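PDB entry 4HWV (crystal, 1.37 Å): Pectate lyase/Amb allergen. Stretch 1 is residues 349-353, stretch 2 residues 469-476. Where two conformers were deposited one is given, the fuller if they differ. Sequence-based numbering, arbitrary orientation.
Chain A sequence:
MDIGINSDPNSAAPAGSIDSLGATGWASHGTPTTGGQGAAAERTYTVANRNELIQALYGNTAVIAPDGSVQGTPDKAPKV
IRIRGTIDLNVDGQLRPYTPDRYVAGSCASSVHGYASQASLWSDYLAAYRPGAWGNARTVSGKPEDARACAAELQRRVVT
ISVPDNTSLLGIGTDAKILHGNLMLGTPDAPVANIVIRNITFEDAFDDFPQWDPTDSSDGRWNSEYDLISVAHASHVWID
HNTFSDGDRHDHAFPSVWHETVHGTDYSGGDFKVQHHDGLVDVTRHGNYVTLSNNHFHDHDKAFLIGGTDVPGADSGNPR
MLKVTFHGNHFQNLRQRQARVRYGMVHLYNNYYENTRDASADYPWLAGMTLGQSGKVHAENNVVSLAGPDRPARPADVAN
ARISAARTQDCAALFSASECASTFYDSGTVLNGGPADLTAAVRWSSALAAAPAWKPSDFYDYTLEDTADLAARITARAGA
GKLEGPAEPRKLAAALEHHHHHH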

# COMPACT_ATOMS: atom_id res chain seq x y z
N TYR A 349 28.66 5.65 3.60
CA TYR A 349 29.06 6.89 2.98
C TYR A 349 28.13 7.33 1.86
O TYR A 349 27.58 6.51 1.14
CB TYR A 349 30.53 6.86 2.50
CG TYR A 349 30.89 5.97 1.32
CD1 TYR A 349 31.21 4.62 1.50
CD2 TYR A 349 30.99 6.50 0.03
CE1 TYR A 349 31.60 3.84 0.42
CE2 TYR A 349 31.36 5.70 -1.05
CZ TYR A 349 31.67 4.39 -0.85
OH TYR A 349 32.04 3.59 -1.92
N ASN A 350 27.93 8.64 1.76
CA ASN A 350 27.15 9.19 0.65
C ASN A 350 25.76 8.55 0.54
O ASN A 350 25.32 8.18 -0.55
CB ASN A 350 27.88 9.05 -0.70
CG ASN A 350 29.11 9.94 -0.83
OD1 ASN A 350 30.01 9.60 -1.58
ND2 ASN A 350 29.12 11.11 -0.17
N ASN A 351 25.09 8.41 1.68
CA ASN A 351 23.68 8.04 1.67
C ASN A 351 22.82 9.27 1.96
O ASN A 351 23.30 10.23 2.56
CB ASN A 351 23.40 6.96 2.71
CG ASN A 351 24.26 5.74 2.50
OD1 ASN A 351 24.03 4.96 1.57
ND2 ASN A 351 25.28 5.59 3.33
N TYR A 352 21.58 9.24 1.49
CA TYR A 352 20.62 10.30 1.75
C TYR A 352 19.49 9.73 2.60
O TYR A 352 18.74 8.86 2.15
CB TYR A 352 20.04 10.83 0.44
CG TYR A 352 18.94 11.85 0.59
CD1 TYR A 352 18.93 12.76 1.63
CD2 TYR A 352 17.93 11.93 -0.35
CE1 TYR A 352 17.93 13.71 1.75
CE2 TYR A 352 16.91 12.87 -0.24
CZ TYR A 352 16.93 13.76 0.82
OH TYR A 352 15.94 14.72 0.92
N TYR A 353 19.41 10.21 3.84
CA TYR A 353 18.33 9.87 4.76
C TYR A 353 17.26 10.94 4.66
O TYR A 353 17.57 12.13 4.74
CB TYR A 353 18.85 9.87 6.19
CG TYR A 353 19.88 8.82 6.53
CD1 TYR A 353 21.24 9.00 6.21
CD2 TYR A 353 19.52 7.68 7.23
CE1 TYR A 353 22.18 8.04 6.58
CE2 TYR A 353 20.45 6.73 7.60
CZ TYR A 353 21.78 6.91 7.29
OH TYR A 353 22.71 5.97 7.66
N ASP A 469 24.93 18.53 -3.48
CA ASP A 469 23.86 18.14 -4.39
C ASP A 469 23.48 16.68 -4.23
O ASP A 469 22.77 16.13 -5.06
CB ASP A 469 24.27 18.40 -5.84
CG ASP A 469 24.45 19.86 -6.15
OD1 ASP A 469 23.71 20.68 -5.56
OD2 ASP A 469 25.32 20.18 -6.98
N LEU A 470 23.92 16.06 -3.14
CA LEU A 470 23.80 14.62 -3.02
C LEU A 470 22.35 14.16 -2.89
O LEU A 470 21.96 13.15 -3.47
CB LEU A 470 24.64 14.12 -1.84
CG LEU A 470 24.71 12.59 -1.72
CD1 LEU A 470 25.51 11.98 -2.88
CD2 LEU A 470 25.33 12.24 -0.38
N ALA A 471 21.53 14.89 -2.14
CA ALA A 471 20.12 14.50 -1.99
C ALA A 471 19.43 14.44 -3.35
O ALA A 471 18.74 13.47 -3.67
CB ALA A 471 19.40 15.46 -1.06
N ALA A 472 19.63 15.47 -4.17
CA ALA A 472 19.01 15.51 -5.49
C ALA A 472 19.57 14.41 -6.39
O ALA A 472 18.81 13.77 -7.12
CB ALA A 472 19.21 16.88 -6.14
N ARG A 473 20.90 14.20 -6.35
CA ARG A 473 21.53 13.17 -7.17
C ARG A 473 20.94 11.80 -6.85
O ARG A 473 20.51 11.07 -7.73
CB ARG A 473 23.05 13.12 -6.93
CG ARG A 473 23.88 14.27 -7.51
CD ARG A 473 25.37 14.10 -7.11
NE ARG A 473 26.24 15.16 -7.63
CZ ARG A 473 27.55 15.23 -7.39
NH1 ARG A 473 28.15 14.33 -6.63
N ILE A 474 20.94 11.46 -5.56
CA ILE A 474 20.47 10.15 -5.11
C ILE A 474 18.98 9.96 -5.41
O ILE A 474 18.58 8.91 -5.90
CB ILE A 474 20.80 9.92 -3.63
CG1 ILE A 474 22.31 9.65 -3.50
CG2 ILE A 474 19.97 8.76 -3.06
CD1 ILE A 474 22.80 9.43 -2.08
N THR A 475 18.16 10.98 -5.15
CA THR A 475 16.74 10.88 -5.47
C THR A 475 16.52 10.55 -6.96
O THR A 475 15.66 9.74 -7.30
CB THR A 475 16.01 12.18 -5.09
OG1 THR A 475 16.14 12.37 -3.66
CG2 THR A 475 14.54 12.11 -5.49
N ALA A 476 17.31 11.17 -7.83
CA ALA A 476 17.19 10.95 -9.25
C ALA A 476 17.72 9.60 -9.74
O ALA A 476 17.20 9.07 -10.71
CB ALA A 476 17.86 12.08 -10.03

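The methyl group of Ala471 sits almost squarely on the face of the Tyr352 ring: its CB lies 3.5 Å from the ring centroid, only 10° off the ring normal. This is a CH-π contact, in which weakly polarized C-H bonds meet the electron-rich face of the aromatic ring. Alanine suits the position because its one side-chain carbon lets the helix backbone come close; the CA atoms of Tyr352 and Ala471 are 5.6 Å apart, the nearest such pair across the stretches.

The helix, residues 470-476, packs against a loop that passes into a strand at Tyr352. No hydrogen bond links the two stretches, so the contact rests on close packing and the CH-π contact. Within the helix, backbone groups pair i to i+4, as in the bond from Ile474 N to Leu470 O (2.9 Å). Leu470 and Ile474, one turn apart, both direct their CA-to-CB bonds toward the loop. Leu470 CD2 reaches Asn350 CA at 3.7 Å, while Ile474 CD1 lies 3.2 Å from Asn350 O and 4.0 Å from Tyr352 CB. With chi1 m and chi2 t, the extended isoleucine chain carries its terminal methyl to the loop backbone.

The two asparagines play a different part. Asn350 adopts a left-handed backbone conformation (phi/psi 55/45), which asparagine tolerates better than most residues, and Asn351 points its CA-to-CB bond away from the helix. Their side-chain amides are hydrogen-bonded elsewhere in the structure, so their polar groups are satisfied despite burial.

Thr475 meets the edge of the tyrosine ring, with OG1 3.5 Å from Tyr352 CE2. Thr475 OG1 donates a hydrogen bond to Ala471 O at 2.8 Å, a common way for threonine to satisfy its polar group within a helix. Ala471 O also accepts a hydrogen bond from Thr475 N at 3.0 Å, so backbone and side chain of one residue converge on the same oxygen.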